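Local coordinates for UPF0045 protein MJ1052 (Methanocaldococcus jannaschii, PDB 2EPI), which is of unknown function but may bind thiamine or a related small molecule, at residues V11-L16 / S65-D70; Y36-E41 / T47-D52; D54-A59 / L78-R83. One frame throughout, in Å; residues are numbered along the deposited sequence.

Contact 1. Residues V11-L16 / S65-D70; sequences VSIIPL and STVLND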
# COMPACT_ATOMS: atom_id res chain seq x y z
N VAL A 11 4.80 7.65 -3.91
CA VAL A 11 3.65 8.34 -3.35
C VAL A 11 2.45 8.26 -4.29
O VAL A 11 2.60 8.34 -5.50
CB VAL A 11 3.96 9.83 -3.12
CG1 VAL A 11 2.69 10.57 -2.69
CG2 VAL A 11 5.06 9.99 -2.07
N SER A 12 1.28 8.07 -3.71
CA SER A 12 0.06 8.05 -4.50
C SER A 12 -0.97 8.79 -3.66
O SER A 12 -1.04 8.61 -2.44
CB SER A 12 -0.41 6.62 -4.79
OG SER A 12 -0.86 5.97 -3.62
N ILE A 13 -1.75 9.63 -4.31
CA ILE A 13 -2.76 10.41 -3.62
C ILE A 13 -4.10 10.14 -4.29
O ILE A 13 -4.24 10.31 -5.51
CB ILE A 13 -2.43 11.90 -3.68
CG1 ILE A 13 -1.07 12.14 -3.01
CG2 ILE A 13 -3.52 12.71 -2.99
CD1 ILE A 13 -0.49 13.50 -3.29
N ILE A 14 -5.07 9.70 -3.50
CA ILE A 14 -6.39 9.41 -4.02
C ILE A 14 -7.39 10.40 -3.46
O ILE A 14 -7.69 10.40 -2.27
CB ILE A 14 -6.86 8.01 -3.63
CG1 ILE A 14 -5.89 6.95 -4.15
CG2 ILE A 14 -8.26 7.76 -4.18
CD1 ILE A 14 -6.20 5.55 -3.66
N PRO A 15 -7.91 11.30 -4.31
CA PRO A 15 -8.89 12.24 -3.78
C PRO A 15 -10.27 11.61 -3.88
O PRO A 15 -10.58 10.93 -4.87
CB PRO A 15 -8.73 13.46 -4.68
CG PRO A 15 -8.42 12.84 -6.00
CD PRO A 15 -7.46 11.71 -5.66
N LEU A 16 -11.08 11.80 -2.85
CA LEU A 16 -12.44 11.28 -2.88
C LEU A 16 -13.35 12.49 -3.06
O LEU A 16 -13.78 13.12 -2.09
CB LEU A 16 -12.79 10.53 -1.59
CG LEU A 16 -12.06 9.20 -1.40
CD1 LEU A 16 -12.62 8.47 -0.17
CD2 LEU A 16 -12.25 8.34 -2.64
N SER A 65 -1.85 17.70 1.30
CA SER A 65 -2.59 18.89 1.70
C SER A 65 -3.09 19.72 0.54
O SER A 65 -4.18 20.30 0.60
CB SER A 65 -1.72 19.76 2.61
OG SER A 65 -1.24 19.00 3.72
N THR A 66 -2.30 19.80 -0.53
CA THR A 66 -2.69 20.58 -1.70
C THR A 66 -3.94 20.01 -2.34
O THR A 66 -4.82 20.75 -2.79
CB THR A 66 -1.55 20.60 -2.73
OG1 THR A 66 -0.34 21.04 -2.10
CG2 THR A 66 -1.88 21.57 -3.84
N VAL A 67 -4.04 18.68 -2.39
CA VAL A 67 -5.22 18.06 -2.98
C VAL A 67 -6.41 18.17 -2.03
O VAL A 67 -7.55 18.34 -2.47
CB VAL A 67 -4.96 16.57 -3.30
CG1 VAL A 67 -6.24 15.92 -3.82
CG2 VAL A 67 -3.85 16.44 -4.34
N LEU A 68 -6.14 18.08 -0.74
CA LEU A 68 -7.20 18.18 0.26
C LEU A 68 -7.80 19.59 0.25
O LEU A 68 -8.93 19.80 0.69
CB LEU A 68 -6.65 17.85 1.65
CG LEU A 68 -7.63 17.85 2.83
CD1 LEU A 68 -8.75 16.84 2.58
CD2 LEU A 68 -6.87 17.50 4.09
N ASN A 69 -7.05 20.56 -0.26
CA ASN A 69 -7.53 21.93 -0.32
C ASN A 69 -8.77 22.04 -1.20
O ASN A 69 -9.64 22.89 -0.95
CB ASN A 69 -6.44 22.86 -0.88
CG ASN A 69 -6.89 24.31 -0.93
OD1 ASN A 69 -6.97 24.97 0.10
ND2 ASN A 69 -7.18 24.80 -2.13
N ASP A 70 -8.87 21.18 -2.21
CA ASP A 70 -9.99 21.22 -3.14
C ASP A 70 -11.07 20.15 -2.98
O ASP A 70 -12.11 20.23 -3.65
CB ASP A 70 -9.47 21.18 -4.58
CG ASP A 70 -8.38 22.21 -4.83
OD1 ASP A 70 -8.51 23.35 -4.34
OD2 ASP A 70 -7.41 21.88 -5.54
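V67 and the pair I13 and P15 carry this contact between helix 53-68 and strand 6-16. Along 65-70, S65 and T66 form part of the last helical turns and present their hydroxyls to the helix itself, S65 OG to the carbonyl of K61 and T66 OG1 to that of E62. V67 is the next residue, and its CA lies 6.9 Å from CA of P15, its closest counterpart on the strand. The valine fork opens over two neighbouring positions of the strand because chi1 (176°) turns CG1 away from the backbone nitrogen. Its CG1 branch meets the proline at one ring corner, 3.6 Å from P15 CB, while the other branch, CG2, slides past I13 in the opposite direction at 4.0 Å from I13 CG2. I13 and P15 are two apart on an extended chain, so both point from the same face of the sheet, and a single beta-branched residue can serve both. The setting is a ferredoxin-like fold of beta-alpha-beta-beta-alpha-beta order, with both long helices on one face of the antiparallel sheet. Helix 23-33 closes the site from its flank, bringing A29 to I13 and Y25 to V67. L68 turns elsewhere and meets E82 of the third subunit. N69 N makes weak bonds to S65 O and T66 O, whereas D70 N reaches V67 O at 3.1 Å. At the surface, N69 ND2 lies 3.0 Å from D70 OD1, a bent bond that meets the oxygen from above the carboxylate plane. The other oxygen, D70 OD2, forms a salt bridge with K28, tying this segment to helix 23-33.

Contact 2. Residues Y36-E41 / T47-D52; sequences YDLKVE and TVLEGD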
# COMPACT_ATOMS: atom_id res chain seq x y z
N TYR A 36 10.85 20.56 -4.40
CA TYR A 36 11.82 20.00 -3.48
C TYR A 36 13.01 19.45 -4.25
O TYR A 36 12.91 19.19 -5.45
CB TYR A 36 11.20 18.90 -2.63
CG TYR A 36 10.12 19.40 -1.70
CD1 TYR A 36 8.85 19.73 -2.18
CD2 TYR A 36 10.38 19.58 -0.34
CE1 TYR A 36 7.87 20.23 -1.33
CE2 TYR A 36 9.40 20.08 0.52
CZ TYR A 36 8.15 20.40 0.02
OH TYR A 36 7.19 20.90 0.87
N ASP A 37 14.14 19.28 -3.56
CA ASP A 37 15.34 18.77 -4.19
C ASP A 37 15.26 17.25 -4.29
O ASP A 37 15.99 16.52 -3.60
CB ASP A 37 16.57 19.20 -3.38
CG ASP A 37 17.88 18.78 -4.03
OD1 ASP A 37 17.92 18.68 -5.27
OD2 ASP A 37 18.86 18.57 -3.29
N LEU A 38 14.38 16.79 -5.16
CA LEU A 38 14.15 15.36 -5.35
C LEU A 38 14.09 14.99 -6.82
O LEU A 38 13.74 15.82 -7.66
CB LEU A 38 12.80 14.96 -4.74
CG LEU A 38 12.45 15.43 -3.32
CD1 LEU A 38 10.94 15.34 -3.12
CD2 LEU A 38 13.20 14.57 -2.31
N LYS A 39 14.44 13.74 -7.12
CA LYS A 39 14.34 13.23 -8.48
C LYS A 39 12.90 12.72 -8.51
O LYS A 39 12.47 12.02 -7.59
CB LYS A 39 15.32 12.07 -8.71
CG LYS A 39 16.78 12.49 -8.85
CD LYS A 39 17.62 11.39 -9.47
CE LYS A 39 19.04 11.85 -9.76
NZ LYS A 39 19.76 12.22 -8.50
N VAL A 40 12.15 13.08 -9.55
CA VAL A 40 10.75 12.68 -9.65
C VAL A 40 10.48 11.82 -10.88
O VAL A 40 10.70 12.25 -12.01
CB VAL A 40 9.84 13.93 -9.69
CG1 VAL A 40 8.38 13.53 -9.67
CG2 VAL A 40 10.16 14.85 -8.52
N GLU A 41 9.99 10.60 -10.65
CA GLU A 41 9.67 9.66 -11.72
C GLU A 41 8.22 9.20 -11.58
O GLU A 41 7.93 8.29 -10.81
CB GLU A 41 10.60 8.45 -11.66
CG GLU A 41 12.06 8.75 -11.96
CD GLU A 41 12.25 9.35 -13.35
OE1 GLU A 41 11.63 8.84 -14.30
OE2 GLU A 41 13.04 10.31 -13.49
N THR A 47 3.95 8.12 -7.93
CA THR A 47 5.17 8.84 -8.27
C THR A 47 6.32 8.34 -7.41
O THR A 47 6.19 8.25 -6.19
CB THR A 47 5.01 10.34 -8.04
OG1 THR A 47 3.98 10.85 -8.89
CG2 THR A 47 6.33 11.07 -8.35
N VAL A 48 7.44 8.02 -8.05
CA VAL A 48 8.62 7.55 -7.34
C VAL A 48 9.51 8.77 -7.08
O VAL A 48 9.68 9.62 -7.95
CB VAL A 48 9.40 6.49 -8.16
CG1 VAL A 48 10.76 6.21 -7.51
CG2 VAL A 48 8.59 5.21 -8.23
N LEU A 49 10.05 8.86 -5.87
CA LEU A 49 10.89 9.99 -5.51
C LEU A 49 12.20 9.49 -4.95
O LEU A 49 12.26 8.41 -4.35
CB LEU A 49 10.19 10.86 -4.45
CG LEU A 49 8.77 11.35 -4.75
CD1 LEU A 49 8.12 11.90 -3.48
CD2 LEU A 49 8.81 12.40 -5.85
N GLU A 50 13.26 10.27 -5.15
CA GLU A 50 14.58 9.95 -4.65
C GLU A 50 15.15 11.22 -4.02
O GLU A 50 15.15 12.28 -4.64
CB GLU A 50 15.51 9.50 -5.78
CG GLU A 50 16.95 9.24 -5.30
CD GLU A 50 17.95 9.12 -6.44
OE1 GLU A 50 17.74 8.29 -7.34
OE2 GLU A 50 18.95 9.87 -6.43
N GLY A 51 15.62 11.11 -2.79
CA GLY A 51 16.17 12.27 -2.11
C GLY A 51 16.19 12.10 -0.61
O GLY A 51 15.99 11.00 -0.10
N ASP A 52 16.43 13.20 0.10
CA ASP A 52 16.48 13.19 1.56
C ASP A 52 15.14 12.79 2.18
O ASP A 52 14.09 13.25 1.74
CB ASP A 52 16.89 14.57 2.08
CG ASP A 52 16.92 14.63 3.59
OD1 ASP A 52 17.83 14.02 4.19
OD2 ASP A 52 16.01 15.27 4.17
O HOH W 1 16.66 15.86 -1.09
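K39 and E50 leave adjoining strands by different first torsions: CG of K39 stands beside its backbone nitrogen, whereas that of E50 is anti to it (chi1 176°). The two chains then run side by side, and a final bend of the lysine (chi4 63°) sets K39 NZ 3.2 Å from E50 OE2, above the carboxylate plane. E50 OE1 accepts the backbone N-H of I90, so a lysine in place of E50 would probably leave K39 facing a like charge instead of its carboxylate mate, and I90 N without its acceptor. The motif is a beta hairpin, strands 39-43 and 46-50, at one edge of the chain's sheet. K39 with E50 and E41 with V48 are its hydrogen-bonded pairs; E41 N to V48 O, 2.9 Å, is nearly straight. On the opposite face V40 lies alongside L49 and presses its CG1 tightly to T47 CG2, 3.5 Å, under F33 of helix 23-33. Where the strand turns a corner, L38 CD2 covers G51 CA at 3.8 Å; any beta carbon there would strike that methyl, and the backbone angles alone call for glycine. One water joins D37 O, 2.7 Å, to D52 N.

Contact 3. Residues D54-A59 / L78-R83; sequences DEILKA and LKIDER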
# COMPACT_ATOMS: atom_id res chain seq x y z
N ASP A 54 13.69 13.59 5.04
CA ASP A 54 12.90 14.69 5.58
C ASP A 54 12.25 15.50 4.46
O ASP A 54 11.11 15.95 4.60
CB ASP A 54 13.76 15.60 6.46
CG ASP A 54 14.22 14.90 7.72
OD1 ASP A 54 13.43 14.12 8.29
OD2 ASP A 54 15.37 15.14 8.15
N GLU A 55 12.96 15.70 3.36
CA GLU A 55 12.40 16.46 2.25
C GLU A 55 11.22 15.70 1.64
O GLU A 55 10.22 16.31 1.25
CB GLU A 55 13.46 16.73 1.18
CG GLU A 55 14.55 17.69 1.66
CD GLU A 55 13.97 19.00 2.19
OE1 GLU A 55 13.31 19.71 1.41
OE2 GLU A 55 14.18 19.30 3.39
N ILE A 56 11.33 14.38 1.57
CA ILE A 56 10.26 13.57 1.00
C ILE A 56 9.04 13.62 1.92
O ILE A 56 7.90 13.67 1.44
CB ILE A 56 10.72 12.11 0.78
CG1 ILE A 56 11.62 12.05 -0.45
CG2 ILE A 56 9.50 11.18 0.61
CD1 ILE A 56 12.20 10.68 -0.74
N LEU A 57 9.27 13.61 3.23
CA LEU A 57 8.17 13.67 4.18
C LEU A 57 7.44 15.01 4.06
O LEU A 57 6.21 15.06 4.08
CB LEU A 57 8.69 13.48 5.61
CG LEU A 57 9.16 12.05 5.91
CD1 LEU A 57 9.95 12.02 7.21
CD2 LEU A 57 7.96 11.12 5.97
N LYS A 58 8.21 16.09 3.93
CA LYS A 58 7.62 17.42 3.79
C LYS A 58 6.87 17.51 2.46
O LYS A 58 5.78 18.09 2.40
CB LYS A 58 8.70 18.51 3.80
CG LYS A 58 9.54 18.61 5.06
CD LYS A 58 10.61 19.68 4.86
CE LYS A 58 11.65 19.68 5.96
NZ LYS A 58 12.74 20.65 5.63
N ALA A 59 7.46 16.97 1.41
CA ALA A 59 6.85 17.00 0.09
C ALA A 59 5.56 16.19 0.10
O ALA A 59 4.56 16.58 -0.49
CB ALA A 59 7.81 16.44 -0.97
N LEU A 78 2.47 6.78 1.26
CA LEU A 78 3.91 7.03 1.15
C LEU A 78 4.63 5.73 1.50
O LEU A 78 4.36 5.12 2.53
CB LEU A 78 4.36 8.12 2.12
CG LEU A 78 5.88 8.32 2.30
CD1 LEU A 78 6.52 8.76 0.99
CD2 LEU A 78 6.14 9.35 3.40
N LYS A 79 5.52 5.29 0.62
CA LYS A 79 6.28 4.08 0.89
C LYS A 79 7.75 4.45 0.81
O LYS A 79 8.17 5.06 -0.17
CB LYS A 79 5.95 2.98 -0.12
CG LYS A 79 6.69 1.68 0.15
CD LYS A 79 6.26 0.59 -0.82
CE LYS A 79 4.81 0.17 -0.59
NZ LYS A 79 4.37 -0.81 -1.63
N ILE A 80 8.51 4.09 1.84
CA ILE A 80 9.93 4.40 1.88
C ILE A 80 10.75 3.12 1.82
O ILE A 80 10.42 2.14 2.49
CB ILE A 80 10.32 5.12 3.19
CG1 ILE A 80 9.54 6.43 3.32
CG2 ILE A 80 11.82 5.39 3.21
CD1 ILE A 80 9.72 7.38 2.17
N ASP A 81 11.80 3.13 1.01
CA ASP A 81 12.69 1.98 0.87
C ASP A 81 14.08 2.53 1.17
O ASP A 81 14.63 3.29 0.38
CB ASP A 81 12.64 1.43 -0.56
CG ASP A 81 13.36 0.10 -0.70
OD1 ASP A 81 14.31 -0.16 0.07
OD2 ASP A 81 12.99 -0.69 -1.59
N GLU A 82 14.63 2.15 2.32
CA GLU A 82 15.95 2.63 2.70
C GLU A 82 16.88 1.50 3.13
O GLU A 82 16.48 0.60 3.86
CB GLU A 82 15.83 3.65 3.85
CG GLU A 82 17.16 4.03 4.49
CD GLU A 82 17.04 5.18 5.48
OE1 GLU A 82 15.97 5.29 6.13
OE2 GLU A 82 18.00 5.96 5.62
N ARG A 83 18.12 1.56 2.66
CA ARG A 83 19.10 0.55 3.01
C ARG A 83 20.41 1.25 3.36
O ARG A 83 20.67 2.37 2.90
CB ARG A 83 19.30 -0.45 1.86
CG ARG A 83 19.89 0.13 0.59
CD ARG A 83 19.83 -0.88 -0.54
NE ARG A 83 20.51 -2.13 -0.22
CZ ARG A 83 20.51 -3.21 -1.00
NH1 ARG A 83 19.85 -3.19 -2.16
NH2 ARG A 83 21.16 -4.31 -0.64
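E82 OE1, on the strand whose L78 and I80 meet I56 and L57 of the helix, is gripped twice, by R5 through a salt bridge and by H64 of the third subunit through a hydrogen bond. Between the two segments the contact is wholly apolar; their polar groups bond within the helix, to strand 6-16 or to other partners. The helix and strand segments run almost antiparallel, 172° between their directions, with axes 10.5 Å apart, a spacing bridged by side chains alone. The first torsion of I56 sends CG2 opposite the backbone nitrogen and down to the sheet, where this one methyl touches two residues: L78 CD1 at 3.9 Å and I80 CD1 at 4.1 Å. The isoleucines slide past each other in opposite directions. The next residue, L57, starts off to the flank of the strand, but its CD2 swings in to L78 CD2, 3.6 Å away, and the two leucines cross at about a right angle. L78 thus gives one methyl to each helix residue, splitting its fork between I56 and L57. This is helix-on-sheet packing of the ferredoxin-like fold, in which the second helix lies over the strand that follows it in the chain. V7, A9 and V11 of the adjoining strand 6-16 touch I56, I80 and L78 in turn. The strand is outermost within its own chain, yet 78-83 pairs antiparallel with a strand of the third subunit, carrying the sheet across the interface. On the side of the helix turned from the sheet, K58 NZ reaches back one turn to E55 OE2 at 3.0 Å, approaching on the syn side and somewhat out of the carboxylate plane.

Contacts 1 and 3 are buried, and both seat helix 53-68 on the sheet: 65-70 meets strand 6-16 near one end of the helix, and 54-59 meets strand 73-83 near the other. Both are purely apolar. Contact 2 is partly exposed, held by a backbone ladder and a salt bridge from an exposed lysine to a buried glutamate as strand meets strand. The three nevertheless share one core. V11 packs on both L49 and L78, its N lies 2.7 Å from T47 O, a probable hydrogen bond, and L38 CD2 reaches I56 CG1 at 3.5 Å, so the residues leading into the hairpin abut the helix of contact 3.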